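Local coordinates for protein angiotensin-converting enzyme (Anopheles gambiae, PDB 6S1Y) that probably cleaves peptides as a zinc-dependent metalloprotease of the angiotensin-converting enzyme family, and is studied as a target for mosquito control, at residues G516-G521 and K525-C530; L391-S396 and Q506-A511; Q158-T163 and K458-R463; V473-T476 and F480-P483. One frame throughout, in Å; residues are numbered along the deposited sequence. Where two conformers were deposited one is given.

Contact 1 (G516-G521 and K525-C530); sequences GEYVKG and KTLNNC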
loop_
_atom_site.group_PDB
_atom_site.type_symbol
_atom_site.label_atom_id
_atom_site.label_comp_id
_atom_site.label_asym_id
_atom_site.label_seq_id
_atom_site.Cartn_x
_atom_site.Cartn_y
_atom_site.Cartn_z
ATOM N N GLY A 516 -13.760 3.717 -24.386
ATOM C CA GLY A 516 -13.654 4.755 -25.403
ATOM C C GLY A 516 -13.107 6.067 -24.883
ATOM O O GLY A 516 -13.437 7.131 -25.417
ATOM N N GLU A 517 -12.266 6.014 -23.847
ATOM C CA GLU A 517 -11.713 7.198 -23.220
ATOM C C GLU A 517 -10.244 7.419 -23.538
ATOM O O GLU A 517 -9.714 8.478 -23.188
ATOM C CB GLU A 517 -11.883 7.113 -21.689
ATOM C CG GLU A 517 -13.297 7.347 -21.214
ATOM C CD GLU A 517 -13.688 8.773 -21.364
ATOM O OE1 GLU A 517 -13.421 9.559 -20.423
ATOM O OE2 GLU A 517 -14.225 9.120 -22.440
ATOM N N TYR A 518 -9.571 6.459 -24.172
ATOM C CA TYR A 518 -8.142 6.574 -24.422
ATOM C C TYR A 518 -7.790 6.148 -25.839
ATOM O O TYR A 518 -7.998 4.990 -26.217
ATOM C CB TYR A 518 -7.331 5.724 -23.435
ATOM C CG TYR A 518 -5.894 5.537 -23.878
ATOM C CD1 TYR A 518 -5.006 6.615 -23.897
ATOM C CD2 TYR A 518 -5.426 4.295 -24.292
ATOM C CE1 TYR A 518 -3.691 6.461 -24.316
ATOM C CE2 TYR A 518 -4.110 4.131 -24.715
ATOM C CZ TYR A 518 -3.245 5.227 -24.715
ATOM O OH TYR A 518 -1.931 5.088 -25.119
ATOM N N VAL A 519 -7.193 7.063 -26.593
ATOM C CA VAL A 519 -6.554 6.743 -27.864
ATOM C C VAL A 519 -5.119 7.254 -27.819
ATOM O O VAL A 519 -4.884 8.430 -27.511
ATOM C CB VAL A 519 -7.303 7.371 -29.058
ATOM C CG1 VAL A 519 -6.589 7.040 -30.352
ATOM C CG2 VAL A 519 -8.747 6.896 -29.079
ATOM N N LYS A 520 -4.170 6.382 -28.133
ATOM C CA LYS A 520 -2.771 6.781 -28.153
ATOM C C LYS A 520 -2.564 7.920 -29.143
ATOM O O LYS A 520 -3.044 7.869 -30.282
ATOM C CB LYS A 520 -1.886 5.591 -28.513
ATOM C CG LYS A 520 -0.417 5.794 -28.180
ATOM C CD LYS A 520 0.374 4.523 -28.433
ATOM C CE LYS A 520 1.796 4.822 -28.895
ATOM N NZ LYS A 520 2.749 4.948 -27.760
ATOM N N GLY A 521 -1.859 8.962 -28.694
ATOM C CA GLY A 521 -1.598 10.123 -29.511
ATOM C C GLY A 521 -2.719 11.127 -29.581
ATOM O O GLY A 521 -2.489 12.254 -30.035
ATOM N N LYS A 525 -8.063 12.455 -25.663
ATOM C CA LYS A 525 -8.349 11.167 -25.038
ATOM C C LYS A 525 -7.076 10.555 -24.448
ATOM O O LYS A 525 -6.631 9.470 -24.810
ATOM C CB LYS A 525 -9.014 10.229 -26.044
ATOM C CG LYS A 525 -10.426 10.665 -26.420
ATOM C CD LYS A 525 -11.070 9.717 -27.430
ATOM C CE LYS A 525 -12.559 9.531 -27.141
ATOM N NZ LYS A 525 -13.342 10.794 -27.209
ATOM N N THR A 526 -6.499 11.263 -23.480
ATOM C CA THR A 526 -5.260 10.845 -22.847
ATOM C C THR A 526 -5.540 9.985 -21.620
ATOM O O THR A 526 -6.649 9.951 -21.076
ATOM C CB THR A 526 -4.428 12.055 -22.416
ATOM O OG1 THR A 526 -5.132 12.766 -21.380
ATOM C CG2 THR A 526 -4.148 12.985 -23.603
ATOM N N LEU A 527 -4.492 9.317 -21.155
ATOM C CA LEU A 527 -4.588 8.616 -19.886
ATOM C C LEU A 527 -4.858 9.573 -18.738
ATOM O O LEU A 527 -5.420 9.157 -17.728
ATOM C CB LEU A 527 -3.306 7.844 -19.618
ATOM C CG LEU A 527 -3.017 6.746 -20.631
ATOM C CD1 LEU A 527 -1.610 6.198 -20.445
ATOM C CD2 LEU A 527 -4.052 5.623 -20.505
ATOM N N ASN A 528 -4.497 10.852 -18.884
ATOM C CA ASN A 528 -4.599 11.805 -17.791
ATOM C C ASN A 528 -5.988 12.397 -17.619
ATOM O O ASN A 528 -6.272 12.958 -16.553
ATOM C CB ASN A 528 -3.597 12.950 -18.001
ATOM C CG ASN A 528 -2.193 12.448 -18.162
ATOM O OD1 ASN A 528 -1.792 12.026 -19.249
ATOM N ND2 ASN A 528 -1.442 12.441 -17.071
ATOM N N ASN A 529 -6.859 12.296 -18.627
ATOM C CA ASN A 529 -8.210 12.844 -18.522
ATOM C C ASN A 529 -9.296 11.784 -18.696
ATOM O O ASN A 529 -10.464 12.139 -18.889
ATOM C CB ASN A 529 -8.411 13.986 -19.533
ATOM C CG ASN A 529 -8.299 13.536 -20.988
ATOM O OD1 ASN A 529 -8.257 12.338 -21.286
ATOM N ND2 ASN A 529 -8.248 14.504 -21.904
ATOM N N CYS A 530 -8.949 10.498 -18.614
ATOM C CA CYS A 530 -9.918 9.422 -18.787
ATOM C C CYS A 530 -10.717 9.175 -17.516
ATOM O O CYS A 530 -10.146 9.066 -16.430
ATOM C CB CYS A 530 -9.213 8.123 -19.173
ATOM S SG CYS A 530 -10.041 6.640 -18.418
#

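Contact 2 (L391-S396 and Q506-A511); sequences LSLSVS and QFHRAA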
loop_
_atom_site.group_PDB
_atom_site.type_symbol
_atom_site.label_atom_id
_atom_site.label_comp_id
_atom_site.label_asym_id
_atom_site.label_seq_id
_atom_site.Cartn_x
_atom_site.Cartn_y
_atom_site.Cartn_z
ATOM N N LEU A 391 -9.598 2.832 -9.826
ATOM C CA LEU A 391 -10.723 3.749 -9.694
ATOM C C LEU A 391 -10.236 5.137 -9.303
ATOM O O LEU A 391 -10.712 6.142 -9.842
ATOM C CB LEU A 391 -11.747 3.249 -8.669
ATOM C CG LEU A 391 -12.465 1.919 -8.906
ATOM C CD1 LEU A 391 -13.865 1.926 -8.274
ATOM C CD2 LEU A 391 -12.535 1.589 -10.358
ATOM N N SER A 392 -9.300 5.215 -8.346
ATOM C CA SER A 392 -8.836 6.522 -7.892
ATOM C C SER A 392 -8.218 7.322 -9.029
ATOM O O SER A 392 -8.307 8.558 -9.030
ATOM C CB SER A 392 -7.818 6.372 -6.760
ATOM O OG SER A 392 -8.457 5.966 -5.572
ATOM N N LEU A 393 -7.583 6.648 -9.997
ATOM C CA LEU A 393 -7.075 7.363 -11.175
ATOM C C LEU A 393 -8.199 8.071 -11.935
ATOM O O LEU A 393 -8.023 9.202 -12.388
ATOM C CB LEU A 393 -6.318 6.408 -12.103
ATOM C CG LEU A 393 -4.905 6.032 -11.627
ATOM C CD1 LEU A 393 -4.267 4.966 -12.509
ATOM C CD2 LEU A 393 -4.001 7.237 -11.598
ATOM N N SER A 394 -9.360 7.421 -12.097
ATOM C CA SER A 394 -10.481 8.082 -12.762
ATOM C C SER A 394 -11.061 9.182 -11.879
ATOM O O SER A 394 -11.340 10.289 -12.359
ATOM C CB SER A 394 -11.582 7.072 -13.125
ATOM O OG SER A 394 -11.233 6.258 -14.238
ATOM N N VAL A 395 -11.238 8.890 -10.583
ATOM C CA VAL A 395 -11.845 9.844 -9.668
ATOM C C VAL A 395 -11.032 11.120 -9.588
ATOM O O VAL A 395 -11.570 12.192 -9.293
ATOM C CB VAL A 395 -11.995 9.230 -8.262
ATOM C CG1 VAL A 395 -12.368 10.315 -7.289
ATOM C CG2 VAL A 395 -13.037 8.146 -8.244
ATOM N N SER A 396 -9.718 11.029 -9.825
ATOM C CA SER A 396 -8.866 12.187 -9.637
ATOM C C SER A 396 -8.972 13.181 -10.784
ATOM O O SER A 396 -8.608 14.344 -10.602
ATOM C CB SER A 396 -7.420 11.739 -9.453
ATOM O OG SER A 396 -6.872 11.239 -10.665
ATOM N N GLN A 506 -1.221 0.049 -16.276
ATOM C CA GLN A 506 -1.590 -0.895 -17.330
ATOM C C GLN A 506 -3.084 -1.206 -17.285
ATOM O O GLN A 506 -3.753 -1.204 -18.318
ATOM C CB GLN A 506 -0.756 -2.166 -17.192
ATOM C CG GLN A 506 0.738 -1.916 -17.330
ATOM C CD GLN A 506 1.560 -3.159 -17.211
ATOM O OE1 GLN A 506 2.216 -3.399 -16.182
ATOM N NE2 GLN A 506 1.569 -3.963 -18.262
ATOM N N PHE A 507 -3.625 -1.451 -16.089
ATOM C CA PHE A 507 -5.057 -1.699 -15.927
ATOM C C PHE A 507 -5.866 -0.467 -16.335
ATOM O O PHE A 507 -6.860 -0.570 -17.065
ATOM C CB PHE A 507 -5.362 -2.070 -14.472
ATOM C CG PHE A 507 -4.743 -3.377 -14.004
ATOM C CD1 PHE A 507 -4.273 -4.314 -14.900
ATOM C CD2 PHE A 507 -4.685 -3.672 -12.656
ATOM C CE1 PHE A 507 -3.749 -5.516 -14.455
ATOM C CE2 PHE A 507 -4.156 -4.871 -12.200
ATOM C CZ PHE A 507 -3.685 -5.792 -13.097
ATOM N N HIS A 508 -5.456 0.714 -15.857
ATOM C CA HIS A 508 -6.157 1.950 -16.200
ATOM C C HIS A 508 -6.187 2.173 -17.706
ATOM O O HIS A 508 -7.212 2.587 -18.260
ATOM C CB HIS A 508 -5.476 3.124 -15.496
ATOM C CG HIS A 508 -6.056 4.473 -15.807
ATOM N ND1 HIS A 508 -7.317 4.850 -15.412
ATOM C CD2 HIS A 508 -5.519 5.554 -16.419
ATOM C CE1 HIS A 508 -7.541 6.099 -15.773
ATOM N NE2 HIS A 508 -6.468 6.547 -16.393
ATOM N N ARG A 509 -5.064 1.937 -18.381
ATOM C CA ARG A 509 -5.009 2.140 -19.822
ATOM C C ARG A 509 -5.981 1.209 -20.534
ATOM O O ARG A 509 -6.696 1.631 -21.450
ATOM C CB ARG A 509 -3.587 1.909 -20.325
ATOM C CG ARG A 509 -3.437 1.949 -21.857
ATOM C CD ARG A 509 -1.986 2.004 -22.296
ATOM N NE ARG A 509 -1.260 0.794 -21.951
ATOM C CZ ARG A 509 0.040 0.619 -22.152
ATOM N NH1 ARG A 509 0.766 1.591 -22.705
ATOM N NH2 ARG A 509 0.615 -0.524 -21.797
ATOM N N ALA A 510 -6.016 -0.059 -20.125
ATOM C CA ALA A 510 -6.925 -1.015 -20.738
ATOM C C ALA A 510 -8.375 -0.645 -20.474
ATOM O O ALA A 510 -9.224 -0.758 -21.364
ATOM C CB ALA A 510 -6.620 -2.419 -20.216
ATOM N N ALA A 511 -8.686 -0.180 -19.269
ATOM C CA ALA A 511 -10.078 0.138 -18.971
ATOM C C ALA A 511 -10.534 1.391 -19.703
ATOM O O ALA A 511 -11.694 1.474 -20.130
ATOM C CB ALA A 511 -10.275 0.301 -17.460
HETATM O O HOH W 1 -9.434 4.285 -13.974
#

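Contact 3 (Q158-T163 and K458-R463); sequences QWYNAT and KFWEMR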
loop_
_atom_site.group_PDB
_atom_site.type_symbol
_atom_site.label_atom_id
_atom_site.label_comp_id
_atom_site.label_asym_id
_atom_site.label_seq_id
_atom_site.Cartn_x
_atom_site.Cartn_y
_atom_site.Cartn_z
ATOM N N GLN A 158 9.582 12.984 17.919
ATOM C CA GLN A 158 8.702 12.270 18.839
ATOM C C GLN A 158 8.229 10.953 18.243
ATOM O O GLN A 158 8.313 9.897 18.884
ATOM C CB GLN A 158 7.501 13.142 19.183
ATOM C CG GLN A 158 7.846 14.329 20.060
ATOM C CD GLN A 158 8.070 13.933 21.495
ATOM O OE1 GLN A 158 7.315 13.122 22.064
ATOM N NE2 GLN A 158 9.098 14.501 22.104
ATOM N N TRP A 159 7.721 10.995 17.011
ATOM C CA TRP A 159 7.137 9.801 16.418
ATOM C C TRP A 159 8.164 8.680 16.305
ATOM O O TRP A 159 7.915 7.546 16.738
ATOM C CB TRP A 159 6.548 10.113 15.036
ATOM C CG TRP A 159 6.073 8.853 14.365
ATOM C CD1 TRP A 159 6.696 8.158 13.368
ATOM C CD2 TRP A 159 4.888 8.105 14.688
ATOM N NE1 TRP A 159 5.978 7.027 13.047
ATOM C CE2 TRP A 159 4.858 6.982 13.835
ATOM C CE3 TRP A 159 3.843 8.290 15.608
ATOM C CZ2 TRP A 159 3.829 6.049 13.875
ATOM C CZ3 TRP A 159 2.831 7.365 15.650
ATOM C CH2 TRP A 159 2.834 6.248 14.797
ATOM N N TYR A 160 9.317 8.974 15.697
ATOM C CA TYR A 160 10.323 7.955 15.429
ATOM C C TYR A 160 10.965 7.457 16.722
ATOM O O TYR A 160 11.277 6.270 16.841
ATOM C CB TYR A 160 11.387 8.518 14.468
ATOM C CG TYR A 160 11.006 8.477 13.001
ATOM C CD1 TYR A 160 10.138 9.446 12.439
ATOM C CD2 TYR A 160 11.450 7.452 12.181
ATOM C CE1 TYR A 160 9.740 9.379 11.090
ATOM C CE2 TYR A 160 11.062 7.379 10.828
ATOM C CZ TYR A 160 10.233 8.347 10.293
ATOM O OH TYR A 160 9.905 8.258 8.972
ATOM N N ASN A 161 11.180 8.339 17.701
ATOM C CA ASN A 161 11.757 7.879 18.964
ATOM C C ASN A 161 10.807 6.914 19.684
ATOM O O ASN A 161 11.258 6.023 20.399
ATOM C CB ASN A 161 12.120 9.068 19.872
ATOM C CG ASN A 161 13.504 9.682 19.538
ATOM O OD1 ASN A 161 13.940 9.689 18.367
ATOM N ND2 ASN A 161 14.197 10.204 20.558
ATOM N N ALA A 162 9.501 7.044 19.474
ATOM C CA ALA A 162 8.523 6.229 20.175
ATOM C C ALA A 162 8.169 4.931 19.452
ATOM O O ALA A 162 7.834 3.939 20.122
ATOM C CB ALA A 162 7.239 7.043 20.399
ATOM N N THR A 163 8.228 4.892 18.118
ATOM C CA THR A 163 7.767 3.722 17.389
ATOM C C THR A 163 8.903 2.927 16.765
ATOM O O THR A 163 8.641 1.863 16.191
ATOM C CB THR A 163 6.746 4.106 16.291
ATOM O OG1 THR A 163 7.334 4.994 15.319
ATOM C CG2 THR A 163 5.536 4.765 16.915
ATOM N N LYS A 458 22.100 1.776 7.226
ATOM C CA LYS A 458 21.811 1.209 5.910
ATOM C C LYS A 458 20.376 1.507 5.478
ATOM O O LYS A 458 20.102 1.646 4.282
ATOM C CB LYS A 458 22.087 -0.300 5.893
ATOM C CG LYS A 458 23.589 -0.647 5.688
ATOM C CD LYS A 458 24.067 -0.247 4.297
ATOM C CE LYS A 458 25.482 -0.754 3.970
ATOM N NZ LYS A 458 25.653 -0.978 2.492
ATOM N N PHE A 459 19.452 1.655 6.427
ATOM C CA PHE A 459 18.106 2.110 6.087
ATOM C C PHE A 459 18.135 3.521 5.509
ATOM O O PHE A 459 17.723 3.755 4.364
ATOM C CB PHE A 459 17.224 2.059 7.321
ATOM C CG PHE A 459 15.838 2.608 7.103
ATOM C CD1 PHE A 459 14.898 1.890 6.370
ATOM C CD2 PHE A 459 15.460 3.799 7.688
ATOM C CE1 PHE A 459 13.608 2.375 6.188
ATOM C CE2 PHE A 459 14.191 4.288 7.523
ATOM C CZ PHE A 459 13.254 3.573 6.758
ATOM N N TRP A 460 18.645 4.481 6.284
ATOM C CA TRP A 460 18.629 5.862 5.822
ATOM C C TRP A 460 19.545 6.068 4.620
ATOM O O TRP A 460 19.304 6.961 3.804
ATOM C CB TRP A 460 19.016 6.802 6.963
ATOM C CG TRP A 460 17.954 6.896 8.018
ATOM C CD1 TRP A 460 18.052 6.547 9.343
ATOM C CD2 TRP A 460 16.615 7.372 7.829
ATOM N NE1 TRP A 460 16.836 6.779 9.994
ATOM C CE2 TRP A 460 15.944 7.273 9.079
ATOM C CE3 TRP A 460 15.911 7.863 6.725
ATOM C CZ2 TRP A 460 14.625 7.665 9.243
ATOM C CZ3 TRP A 460 14.587 8.239 6.898
ATOM C CH2 TRP A 460 13.966 8.140 8.150
ATOM N N GLU A 461 20.582 5.242 4.473
ATOM C CA GLU A 461 21.432 5.340 3.291
ATOM C C GLU A 461 20.650 4.940 2.045
ATOM O O GLU A 461 20.738 5.612 1.008
ATOM C CB GLU A 461 22.696 4.471 3.460
ATOM C CG GLU A 461 23.578 4.396 2.211
ATOM C CD GLU A 461 24.748 3.409 2.357
ATOM O OE1 GLU A 461 24.579 2.220 2.003
ATOM O OE2 GLU A 461 25.825 3.820 2.846
ATOM N N MET A 462 19.864 3.864 2.131
ATOM C CA MET A 462 19.050 3.469 0.982
ATOM C C MET A 462 17.952 4.495 0.696
ATOM O O MET A 462 17.693 4.825 -0.463
ATOM C CB MET A 462 18.450 2.078 1.222
ATOM C CG MET A 462 19.457 0.926 1.052
ATOM S SD MET A 462 18.731 -0.733 1.264
ATOM C CE MET A 462 17.193 -0.387 0.483
ATOM N N ARG A 463 17.297 5.020 1.736
ATOM C CA ARG A 463 16.282 6.046 1.493
ATOM C C ARG A 463 16.895 7.247 0.773
ATOM O O ARG A 463 16.276 7.836 -0.129
ATOM C CB ARG A 463 15.625 6.485 2.810
ATOM C CG ARG A 463 14.900 5.376 3.601
ATOM C CD ARG A 463 13.512 5.022 3.050
ATOM N NE ARG A 463 12.696 6.224 2.940
ATOM C CZ ARG A 463 12.336 6.784 1.786
ATOM N NH1 ARG A 463 12.666 6.238 0.607
ATOM N NH2 ARG A 463 11.648 7.896 1.822
#

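Contact 4 (V473-T476 and F480-P483); sequences VVRT and FDPP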
loop_
_atom_site.group_PDB
_atom_site.type_symbol
_atom_site.label_atom_id
_atom_site.label_comp_id
_atom_site.label_asym_id
_atom_site.label_seq_id
_atom_site.Cartn_x
_atom_site.Cartn_y
_atom_site.Cartn_z
ATOM N N VAL A 473 17.078 15.544 11.673
ATOM C CA VAL A 473 18.113 15.613 12.695
ATOM C C VAL A 473 19.049 14.438 12.452
ATOM O O VAL A 473 18.706 13.475 11.761
ATOM C CB VAL A 473 17.553 15.533 14.126
ATOM C CG1 VAL A 473 16.641 16.722 14.437
ATOM C CG2 VAL A 473 16.823 14.203 14.309
ATOM N N VAL A 474 20.219 14.492 13.080
ATOM C CA VAL A 474 21.162 13.392 12.985
ATOM C C VAL A 474 20.614 12.183 13.727
ATOM O O VAL A 474 20.159 12.303 14.868
ATOM C CB VAL A 474 22.527 13.823 13.543
ATOM C CG1 VAL A 474 23.485 12.647 13.604
ATOM C CG2 VAL A 474 23.103 14.950 12.690
ATOM N N ARG A 475 20.637 11.022 13.074
ATOM C CA ARG A 475 20.312 9.739 13.690
ATOM C C ARG A 475 21.589 8.917 13.882
ATOM O O ARG A 475 22.618 9.176 13.247
ATOM C CB ARG A 475 19.299 8.942 12.842
ATOM C CG ARG A 475 18.035 9.730 12.411
ATOM C CD ARG A 475 17.179 10.195 13.579
ATOM N NE ARG A 475 16.352 9.130 14.128
ATOM C CZ ARG A 475 15.733 9.198 15.296
ATOM N NH1 ARG A 475 15.887 10.277 16.057
ATOM N NH2 ARG A 475 14.976 8.186 15.714
ATOM N N THR A 476 21.506 7.897 14.741
ATOM C CA THR A 476 22.635 7.015 15.027
ATOM C C THR A 476 22.147 5.572 15.067
ATOM O O THR A 476 20.943 5.297 14.932
ATOM C CB THR A 476 23.313 7.372 16.363
ATOM O OG1 THR A 476 22.437 7.031 17.448
ATOM C CG2 THR A 476 23.661 8.865 16.416
ATOM N N PHE A 480 16.552 3.295 15.889
ATOM C CA PHE A 480 16.243 2.189 14.975
ATOM C C PHE A 480 14.885 2.490 14.320
ATOM O O PHE A 480 13.827 2.147 14.849
ATOM C CB PHE A 480 16.241 0.850 15.690
ATOM C CG PHE A 480 15.799 -0.287 14.812
ATOM C CD1 PHE A 480 16.448 -0.548 13.638
ATOM C CD2 PHE A 480 14.730 -1.067 15.155
ATOM C CE1 PHE A 480 16.040 -1.572 12.817
ATOM C CE2 PHE A 480 14.323 -2.102 14.343
ATOM C CZ PHE A 480 14.978 -2.355 13.170
ATOM N N ASP A 481 14.942 3.103 13.155
ATOM C CA ASP A 481 13.809 3.840 12.624
ATOM C C ASP A 481 12.850 3.088 11.702
ATOM O O ASP A 481 11.704 3.523 11.548
ATOM C CB ASP A 481 14.363 5.084 11.911
ATOM C CG ASP A 481 14.948 6.093 12.888
ATOM O OD1 ASP A 481 14.299 6.277 13.948
ATOM O OD2 ASP A 481 16.034 6.689 12.607
ATOM N N PRO A 482 13.236 1.965 11.110
ATOM C CA PRO A 482 12.318 1.249 10.180
ATOM C C PRO A 482 10.961 0.925 10.780
ATOM O O PRO A 482 9.942 1.010 10.075
ATOM C CB PRO A 482 13.100 -0.031 9.845
ATOM C CG PRO A 482 14.527 0.460 9.895
ATOM C CD PRO A 482 14.591 1.376 11.080
ATOM N N PRO A 483 10.877 0.527 12.053
ATOM C CA PRO A 483 9.556 0.133 12.595
ATOM C C PRO A 483 8.580 1.296 12.763
ATOM O O PRO A 483 7.402 1.052 13.038
ATOM C CB PRO A 483 9.894 -0.504 13.957
ATOM C CG PRO A 483 11.351 -0.858 13.853
ATOM C CD PRO A 483 11.963 0.230 12.998
#

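Contact 1 (G516-G521 and K525-C530)
In the disulfide-bridged loop between helix 495-514 and helix 536-547, Tyr518 and Val519 are fastened to Lys525 through one carbonyl. Val519 N donates to Lys525 O over 3.0 Å, with 150° at the hydrogen. The same oxygen takes a CA-H...O contact from Tyr518 CA at 3.3 Å. Leu527 CD2 lies over one face of the Tyr518 ring, 3.8 Å from the centroid and 18° off the normal; the backbone N of Lys520 lies above the other, toward the rim. Swung away from its own backbone N (chi1 165°), the ring lies where Leu527 can meet it, and its OH goes on to Glu574. Gly516, with positive phi, closes helix 495-514 in a Schellman motif; the chain then passes Lys525, whose CE, rather than its ammonium, comes within 3.1 Å of Gly516 O. Further along, Lys525 CB packs on Glu517 O at 3.4 Å. Glu517 CB rests 3.8 Å from Cys530 SG, the sulfur that reaches back to Cys512 in the helix. The Glu517 chain bends at chi2, and OE1 forms a salt bridge with Lys399 and accepts a hydrogen bond from Asp531 N. A type I turn from Thr526 to Asn529 carries the second segment round, helped by weak bonds from Asn528 N and Asn529 N to Thr526 OG1.

Contact 2 (L391-S396 and Q506-A511)
The imidazole of His508 has Leu393 over one face and a water in its plane at the edge. Leu393 CB stands 4.0 Å from the ring centroid, 19° off the normal, a CH-pi contact. Its CD1 branch continues past the ring to His508 CB at 3.7 Å, so the leucine spans ring and methylene together. With CG anti to the backbone N (chi1 177°), the His508 side chain extends from helix 495-514 to helix 381-395. At the edge, the water lies 2.6 Å from His508 ND1 and 2.7 Å from Ser394 OG, linking the helices where OG itself approaches CE1 only to 4.0 Å. Ser394 OG also accepts from Ile532 N, and the other ring nitrogen, His508 NE2, bonds to Leu527 O. Near the end of helix 381-395, Ser396 OG donates to Leu393 O at 2.9 Å from above the carbonyl plane. Helix 381-395 also carries the zinc ligand Glu385, and Ser392 and Val395 pack on helix 349-368, which bears His357 and His361. With both ring nitrogens engaged and a face under leucine, the imidazole is probably held in its rotation; NE2, facing the carbonyl oxygen of Leu527, probably carries the proton.

Contact 3 (Q158-T163 and K458-R463)
Trp460, whose indole NE1 donates to Asp481 OD2, turns its benzo rim to Tyr160. That hydrogen bond probably helps to hold the indole's rotation, together with Phe459 over one face, and so sets the benzo edge facing helix 149-163. Trp460 CZ2 comes within 3.9 Å of Tyr160 CE2, and Trp460 CH2 is 4.0 Å from the same carbon. The tyrosine carbon lies near the indole plane, at its edge. The two rings are oblique, their planes 46° apart and the centroids of the tyrosine and of the six-membered indole ring 6.0 Å apart, so neither a stack nor a T-shaped pair is formed. Backbones stay well apart: Tyr160 CA and Trp460 CA are 12.9 Å from each other, and the rings alone span the gap. Tyr160 reaches across with CG anti to its carbonyl carbon (chi1 -82°), and its OH ends on Leu252 O. On the far helix, Phe459 CD2 lies over the centre of the covered indole face, 3.7 Å above the plane. Phe459 in turn has Arg463 CG over its own face. Within helix 149-163, Trp159 O accepts both Thr163 N and Thr163 OG1, the hydroxyl at 3.0 Å and well above the carbonyl plane. Around this join, Trp159 packs on Leu135 and Leu139 of helix 135-145, Phe459 on Leu438 and edge-to-face on Tyr441 of helix 431-447, while Arg475 of strand 475-476 touches both Tyr160 and Trp460.

Contact 4 (V473-T476 and F480-P483)
Arg475 and Asp481 form a side-on, two-nitrogen salt bridge. Arg475 NE donates to Asp481 OD2 over 2.9 Å, in an almost perfectly straight bond of 179°. Arg475 NH2 donates to Asp481 OD1 at 2.7 Å, the oxygen receiving it on its syn lone pair. OD2 is also met on its syn side, though NE stands somewhat out of the carboxylate plane. Both oxygens lie close to the guanidinium plane, and the two flat groups are only 24° apart, nearly coplanar, which suits a two-point bridge. The arginine is folded rather than extended: bends at chi2 (-63°) and chi3 turn NE and NH2 toward the carboxylate and bring Arg475 CG within 3.6 Å of Asp481 OD2. The remaining nitrogen, NH1, bonds to Asn161 OD1 on helix 149-163, and Asn456 links the segments a second time, its ND2 donating to Thr476 O and its OD1 accepting from Asp481 N. The short, weakly bonded strand about 475-476 runs parallel to 602-603, Arg475 bonding through its backbone to Lys601 and Val603. Beyond the ion pair, Pro483 CD lies 3.6 Å above the plane of the Phe480 ring, toward its rim. The 3-10 turn at Pro482 and Pro483 leads on, a residue later, toward Lys485, Tyr486 and His487 of the ligand pocket. Since both charged groups are buried, their mutual neutralisation, with Asn161 on NH1, Trp460 on OD2 and a long, weak ion pair from NH2 to Asp479, probably keeps the arginine protonated and the aspartate ionised.

How the contacts relate
Contact 3 opens first, at 158-163, and closes at 458-463 after nearly 300 residues. Before it closes, 391-396 begins contact 2, so the two loops cross, with 506-511 completing the second. Contact 4, a short turn between 473-476 and 480-483, falls wholly within the span of contact 2. Contact 1 follows in series, folding the loop after helix 495-514 back on itself. In space they form two groups on opposite sides of the chain's centre. Contacts 3 and 4 have centres about 3 Å apart and tie helices 149-163 and 455-467 to strand 475-476; contacts 1 and 2, with centres about 11 Å apart, join helices 381-395 and 495-514 to the disulfide-bridged loop.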